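Local coordinates for nodulation fucosyltransferase NodZ (Bradyrhizobium sp., PDB 2HHC), which belongs to the NodZ family of nodulation proteins, which have a glycosyltransferase fold of the GT-B type, at residues A[266-269]-A[270-274]; A[290-293]-A[294-298]. All coordinates share one frame; numbering follows the deposited sequence.

Contacts 1 and 2 are local contacts within two different helices of one domain, helix 258-274 and helix 291-296, which lie on either side of strand 279-283 in the chain; their centres are about 12 Å apart. Both are partly buried, but contact 1 has no fully exposed residue, while contact 2 reaches the surface at Leu-296. Contact 1 has regular helical bonds, flanked by apolar side chains and one water-linked aspartate. Contact 2 occupies a short helix whose bonding weakens at Leu-296, and includes two partly exposed arginines, one salt-bridged to Glu-141. The helices also pack on each other: the rings of Tyr-272 and Tyr-292 meet at about 60°, and Leu-274 O lies against Val-297 CG2.

Contact 1: residues A[266-269]-A[270-274]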
ATOM      1  N   SER A 266      -8.392  -5.402   8.484  1.00 27.96           N
ATOM      2  CA  SER A 266      -9.161  -5.929   7.383  1.00 29.22           C
ATOM      3  C   SER A 266      -8.561  -5.600   6.000  1.00 28.45           C
ATOM      4  O   SER A 266      -8.491  -6.419   5.093  1.00 29.48           O
ATOM      5  CB  SER A 266     -10.584  -5.352   7.515  0.65 29.91           C
ATOM      6  OG  SER A 266     -11.392  -5.856   6.481  0.65 36.27           O
ATOM      7  N   ALA A 267      -8.103  -4.362   5.873  1.00 27.50           N
ATOM      8  CA  ALA A 267      -7.436  -3.945   4.652  1.00 28.29           C
ATOM      9  C   ALA A 267      -6.192  -4.785   4.388  1.00 28.54           C
ATOM     10  O   ALA A 267      -5.960  -5.263   3.290  1.00 29.20           O
ATOM     11  CB  ALA A 267      -7.113  -2.489   4.707  1.00 28.89           C
ATOM     12  N   LEU A 268      -5.371  -4.953   5.424  1.00 27.58           N
ATOM     13  CA  LEU A 268      -4.127  -5.697   5.268  1.00 27.56           C
ATOM     14  C   LEU A 268      -4.380  -7.166   4.959  1.00 27.84           C
ATOM     15  O   LEU A 268      -3.676  -7.761   4.126  1.00 28.67           O
ATOM     16  CB  LEU A 268      -3.245  -5.535   6.518  1.00 28.16           C
ATOM     17  CG  LEU A 268      -2.641  -4.139   6.694  1.00 26.92           C
ATOM     18  CD1 LEU A 268      -2.140  -3.893   8.096  1.00 27.12           C
ATOM     19  CD2 LEU A 268      -1.529  -3.855   5.646  1.00 27.22           C
ATOM     20  N   ILE A 269      -5.347  -7.762   5.645  1.00 27.43           N
ATOM     21  CA  ILE A 269      -5.702  -9.133   5.361  1.00 29.16           C
ATOM     22  C   ILE A 269      -6.050  -9.319   3.871  1.00 29.59           C
ATOM     23  O   ILE A 269      -5.559 -10.260   3.187  1.00 30.74           O
ATOM     24  CB  ILE A 269      -6.834  -9.627   6.289  1.00 28.70           C
ATOM     25  CG1 ILE A 269      -6.341  -9.697   7.734  1.00 28.90           C
ATOM     26  CG2 ILE A 269      -7.366 -10.999   5.826  1.00 29.88           C
ATOM     27  CD1 ILE A 269      -7.472  -9.720   8.768  1.00 29.75           C
ATOM     28  N   ASP A 270      -6.905  -8.439   3.362  1.00 30.00           N
ATOM     29  CA  ASP A 270      -7.281  -8.513   1.939  1.00 30.34           C
ATOM     30  C   ASP A 270      -6.072  -8.288   1.019  1.00 30.25           C
ATOM     31  O   ASP A 270      -5.853  -9.008   0.039  1.00 30.18           O
ATOM     32  CB  ASP A 270      -8.302  -7.432   1.614  1.00 29.36           C
ATOM     33  CG  ASP A 270      -9.749  -7.804   1.995  1.00 33.30           C
ATOM     34  OD1 ASP A 270      -9.983  -8.964   2.394  1.00 34.86           O
ATOM     35  OD2 ASP A 270     -10.628  -6.880   1.886  1.00 36.97           O
ATOM     36  N   MET A 271      -5.230  -7.300   1.328  1.00 28.86           N
ATOM     37  CA  MET A 271      -4.071  -6.951   0.466  1.00 29.87           C
ATOM     38  C   MET A 271      -3.109  -8.137   0.356  1.00 30.45           C
ATOM     39  O   MET A 271      -2.609  -8.446  -0.714  1.00 29.48           O
ATOM     40  CB  MET A 271      -3.362  -5.710   1.019  1.00 29.17           C
ATOM     41  CG  MET A 271      -4.118  -4.460   0.880  1.00 33.05           C
ATOM     42  SD  MET A 271      -3.277  -3.171   1.744  1.00 35.81           S
ATOM     43  CE  MET A 271      -1.843  -3.096   0.824  1.00 29.23           C
ATOM     44  N   TYR A 272      -2.828  -8.767   1.504  1.00 29.38           N
ATOM     45  CA  TYR A 272      -1.910  -9.882   1.536  1.00 30.32           C
ATOM     46  C   TYR A 272      -2.507 -11.156   0.932  1.00 30.76           C
ATOM     47  O   TYR A 272      -1.815 -11.888   0.227  1.00 31.48           O
ATOM     48  CB  TYR A 272      -1.417 -10.057   2.981  1.00 29.52           C
ATOM     49  CG  TYR A 272      -0.275  -9.142   3.366  1.00 29.47           C
ATOM     50  CD1 TYR A 272      -0.436  -7.790   3.580  1.00 29.40           C
ATOM     51  CD2 TYR A 272       1.018  -9.649   3.578  1.00 29.20           C
ATOM     52  CE1 TYR A 272       0.584  -6.979   3.918  1.00 30.17           C
ATOM     53  CE2 TYR A 272       2.026  -8.833   3.939  1.00 29.48           C
ATOM     54  CZ  TYR A 272       1.853  -7.502   4.126  1.00 28.63           C
ATOM     55  OH  TYR A 272       2.891  -6.657   4.501  1.00 29.96           O
ATOM     56  N   LEU A 273      -3.792 -11.430   1.149  1.00 29.55           N
ATOM     57  CA  LEU A 273      -4.408 -12.588   0.536  1.00 30.62           C
ATOM     58  C   LEU A 273      -4.529 -12.422  -0.985  1.00 30.90           C
ATOM     59  O   LEU A 273      -4.371 -13.365  -1.717  1.00 31.16           O
ATOM     60  CB  LEU A 273      -5.737 -12.878   1.169  1.00 30.43           C
ATOM     61  CG  LEU A 273      -5.720 -13.580   2.541  1.00 30.39           C
ATOM     62  CD1 LEU A 273      -7.083 -13.613   3.075  1.00 32.14           C
ATOM     63  CD2 LEU A 273      -5.103 -14.989   2.425  1.00 30.99           C
ATOM     64  N   LEU A 274      -4.793 -11.228  -1.471  1.00 30.16           N
ATOM     65  CA  LEU A 274      -4.795 -10.996  -2.907  1.00 30.54           C
ATOM     66  C   LEU A 274      -3.464 -11.413  -3.530  1.00 30.44           C
ATOM     67  O   LEU A 274      -3.430 -11.948  -4.675  1.00 30.82           O
ATOM     68  CB  LEU A 274      -5.131  -9.545  -3.244  1.00 30.21           C
ATOM     69  CG  LEU A 274      -6.581  -9.137  -3.090  1.00 31.23           C
ATOM     70  CD1 LEU A 274      -6.767  -7.651  -3.076  1.00 32.56           C
ATOM     71  CD2 LEU A 274      -7.457  -9.729  -4.231  1.00 32.37           C
TER
HETATM   72  O   HOH W   1     -10.291  -8.627   5.261  1.00 30.79           O
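The C-terminal turns of helix 258-274, one of the helices packed on the 170-176/217-223/279-283 sheet, carry this i to i+4 contact, in which Ser-266 through Ile-269 accept from Asp-270 through Leu-273. Asp-270 N reaches Ser-266 O at 3.1 Å, nearly straight at 168°. The same carbonyl takes a second bond from a water, which also gives a weak one to Asp-270 OD1, so the carboxylate is tied by way of water to the turn before it. Met-271 CG comes down on Ala-267 O at 3.1 Å, beside the backbone bond that this oxygen accepts from Met-271 N. Leu-268 and Tyr-272 run alongside each other. With Tyr-272 CG beside its own backbone N (chi1 -83°), the ring presents an edge to Leu-268 O, close to the ring plane, with CD1 3.3 Å from that oxygen. Further out, CE1 of this ring rests on Leu-268 CD2 at 4.1 Å. Helix 152-166 packs against Ile-269 and Tyr-272, and Phe-220 of strand 217-223 against Asp-270 and Leu-273. Ile-269 and Leu-273 likewise lie side by side, with Ile-269 CG2 3.8 Å from Leu-273 CD1.

Contact 2: residues A[290-293]-A[294-298]; sequences TRYA and RLLVP
Helix 291-296 is the crossover helix of the beta-alpha-beta unit that joins strand 279-283 to strand 299-303, and the contact of Arg-294 through Val-297 with the residues before them spans it from the N-cap position to its last turn. Arg-294 comes first: its N bonds to Thr-290 O at 2.9 Å, closing the opening turn. Its CG, held anti to the backbone N (chi1 172°), approaches the Arg-291 guanidinium obliquely, and the two guanidinium planes are turned 49° apart. Arg-291 NH1 and Arg-294 NE stay 5.1 Å from each other; the salt bridge from Arg-291 NE to Glu-141 of helix 138-147 would probably ease the neighbouring like charges.

At Leu-295 the backbone N bonds to Arg-291 O, while the side chain runs across that of the same arginine. Its CD2 sits over one face of the guanidinium, 3.7 Å from the plane and offset toward the rim, so a single methyl packs against that face.

At Leu-296 the bonding weakens: its N is shared between Tyr-292 O and Ala-293 O, bent to about 135° at both. The side chain meets the Tyr-292 ring obliquely, with Leu-296 CD1 3.5 Å from Tyr-292 CE1, and another ring, Phe-145, stacks on this tyrosine.

Val-297 is the first residue to leave helical backbone angles, yet its N still makes a straight bond of 2.8 Å to Ala-293 O, so that carbonyl accepts a well-aligned bond from Val-297 N and a weak one from Leu-296 N. Strand 279-283 receives both Ala-293 and Val-297 through Val-280. Val-297 CG2, lying beside its own backbone N, touches Ala-293 O at 3.3 Å and Ala-293 CB at 4.0 Å.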
ATOM      1  N   THR A 290      -3.778  -3.126  -4.712  1.00 27.70           N
ATOM      2  CA  THR A 290      -3.365  -4.317  -5.404  1.00 27.67           C
ATOM      3  C   THR A 290      -1.965  -4.263  -5.952  1.00 28.46           C
ATOM      4  O   THR A 290      -1.580  -5.097  -6.762  1.00 28.14           O
ATOM      5  CB  THR A 290      -4.325  -4.540  -6.561  1.00 27.87           C
ATOM      6  OG1 THR A 290      -4.570  -3.317  -7.280  1.00 28.08           O
ATOM      7  CG2 THR A 290      -5.693  -5.147  -6.016  1.00 30.27           C
ATOM      8  N   ARG A 291      -1.148  -3.311  -5.535  1.00 27.40           N
ATOM      9  CA  ARG A 291       0.257  -3.266  -6.014  1.00 25.27           C
ATOM     10  C   ARG A 291       1.008  -4.507  -5.516  1.00 27.48           C
ATOM     11  O   ARG A 291       1.760  -5.071  -6.305  1.00 26.96           O
ATOM     12  CB  ARG A 291       0.955  -1.969  -5.565  1.00 26.25           C
ATOM     13  CG  ARG A 291       2.368  -1.845  -6.045  1.00 25.79           C
ATOM     14  CD  ARG A 291       2.557  -1.982  -7.508  1.00 26.51           C
ATOM     15  NE  ARG A 291       3.948  -1.715  -7.883  1.00 25.77           N
ATOM     16  CZ  ARG A 291       4.435  -1.652  -9.115  1.00 25.87           C
ATOM     17  NH1 ARG A 291       3.615  -1.806 -10.175  1.00 29.83           N
ATOM     18  NH2 ARG A 291       5.710  -1.487  -9.321  1.00 26.54           N
ATOM     19  N   TYR A 292       0.873  -4.889  -4.259  1.00 26.87           N
ATOM     20  CA  TYR A 292       1.576  -6.088  -3.730  1.00 27.67           C
ATOM     21  C   TYR A 292       1.171  -7.289  -4.584  1.00 27.72           C
ATOM     22  O   TYR A 292       2.034  -8.000  -5.106  1.00 28.82           O
ATOM     23  CB  TYR A 292       1.232  -6.279  -2.281  1.00 28.10           C
ATOM     24  CG  TYR A 292       2.002  -7.368  -1.588  1.00 28.28           C
ATOM     25  CD1 TYR A 292       3.309  -7.596  -1.899  1.00 29.75           C
ATOM     26  CD2 TYR A 292       1.392  -8.153  -0.646  1.00 29.62           C
ATOM     27  CE1 TYR A 292       4.039  -8.572  -1.214  1.00 29.33           C
ATOM     28  CE2 TYR A 292       2.098  -9.109   0.023  1.00 31.08           C
ATOM     29  CZ  TYR A 292       3.417  -9.291  -0.267  1.00 27.95           C
ATOM     30  OH  TYR A 292       4.114 -10.320   0.440  1.00 33.06           O
ATOM     31  N   ALA A 293      -0.107  -7.458  -4.822  1.00 27.93           N
ATOM     32  CA  ALA A 293      -0.569  -8.553  -5.720  1.00 28.46           C
ATOM     33  C   ALA A 293       0.030  -8.447  -7.136  1.00 29.29           C
ATOM     34  O   ALA A 293       0.513  -9.441  -7.718  1.00 30.75           O
ATOM     35  CB  ALA A 293      -2.044  -8.578  -5.772  1.00 30.95           C
ATOM     36  N   ARG A 294       0.070  -7.262  -7.732  1.00 28.31           N
ATOM     37  CA  ARG A 294       0.694  -7.046  -9.015  1.00 29.27           C
ATOM     38  C   ARG A 294       2.152  -7.528  -9.037  1.00 27.89           C
ATOM     39  O   ARG A 294       2.619  -8.087 -10.025  1.00 29.53           O
ATOM     40  CB  ARG A 294       0.601  -5.568  -9.425  1.00 30.86           C
ATOM     41  CG  ARG A 294       1.385  -5.166 -10.657  1.00 32.29           C
ATOM     42  CD  ARG A 294       0.933  -5.888 -11.920  1.00 35.38           C
ATOM     43  NE  ARG A 294       1.735  -5.570 -13.111  1.00 36.12           N
ATOM     44  CZ  ARG A 294       2.924  -6.113 -13.401  1.00 39.05           C
ATOM     45  NH1 ARG A 294       3.476  -7.002 -12.592  1.00 39.73           N
ATOM     46  NH2 ARG A 294       3.560  -5.772 -14.514  1.00 39.97           N
ATOM     47  N   LEU A 295       2.889  -7.265  -7.962  1.00 27.69           N
ATOM     48  CA  LEU A 295       4.291  -7.733  -7.858  1.00 28.98           C
ATOM     49  C   LEU A 295       4.438  -9.247  -7.817  1.00 29.47           C
ATOM     50  O   LEU A 295       5.476  -9.790  -8.311  1.00 29.13           O
ATOM     51  CB  LEU A 295       4.924  -7.126  -6.599  1.00 28.92           C
ATOM     52  CG  LEU A 295       5.142  -5.606  -6.689  1.00 30.20           C
ATOM     53  CD1 LEU A 295       5.551  -5.101  -5.270  1.00 30.99           C
ATOM     54  CD2 LEU A 295       6.012  -5.129  -7.804  1.00 31.74           C
ATOM     55  N   LEU A 296       3.485  -9.936  -7.224  1.00 29.56           N
ATOM     56  CA  LEU A 296       3.633 -11.391  -6.949  1.00 30.91           C
ATOM     57  C   LEU A 296       2.798 -12.373  -7.771  1.00 30.84           C
ATOM     58  O   LEU A 296       3.238 -13.508  -7.974  1.00 32.19           O
ATOM     59  CB  LEU A 296       3.423 -11.690  -5.468  1.00 31.56           C
ATOM     60  CG  LEU A 296       4.441 -11.141  -4.455  1.00 34.01           C
ATOM     61  CD1 LEU A 296       4.028 -11.557  -3.025  1.00 33.71           C
ATOM     62  CD2 LEU A 296       5.775 -11.667  -4.783  1.00 37.09           C
ATOM     63  N   VAL A 297       1.618 -11.985  -8.194  1.00 30.29           N
ATOM     64  CA  VAL A 297       0.661 -12.926  -8.776  1.00 31.09           C
ATOM     65  C   VAL A 297       0.978 -13.228 -10.216  1.00 31.35           C
ATOM     66  O   VAL A 297       1.436 -12.350 -10.958  1.00 31.88           O
ATOM     67  CB  VAL A 297      -0.751 -12.314  -8.674  1.00 31.05           C
ATOM     68  CG1 VAL A 297      -1.813 -13.040  -9.477  1.00 36.10           C
ATOM     69  CG2 VAL A 297      -1.163 -12.181  -7.196  1.00 30.23           C
ATOM     70  N   PRO A 298       0.799 -14.495 -10.621  1.00 30.71           N
ATOM     71  CA  PRO A 298       1.133 -14.865 -12.007  1.00 30.95           C
ATOM     72  C   PRO A 298       0.450 -14.079 -13.141  1.00 29.68           C
ATOM     73  O   PRO A 298       1.080 -13.793 -14.182  1.00 30.39           O
ATOM     74  CB  PRO A 298       0.706 -16.335 -12.061  1.00 31.46           C
ATOM     75  CG  PRO A 298       0.872 -16.828 -10.688  1.00 32.85           C
ATOM     76  CD  PRO A 298       0.467 -15.668  -9.802  1.00 30.05           C
TER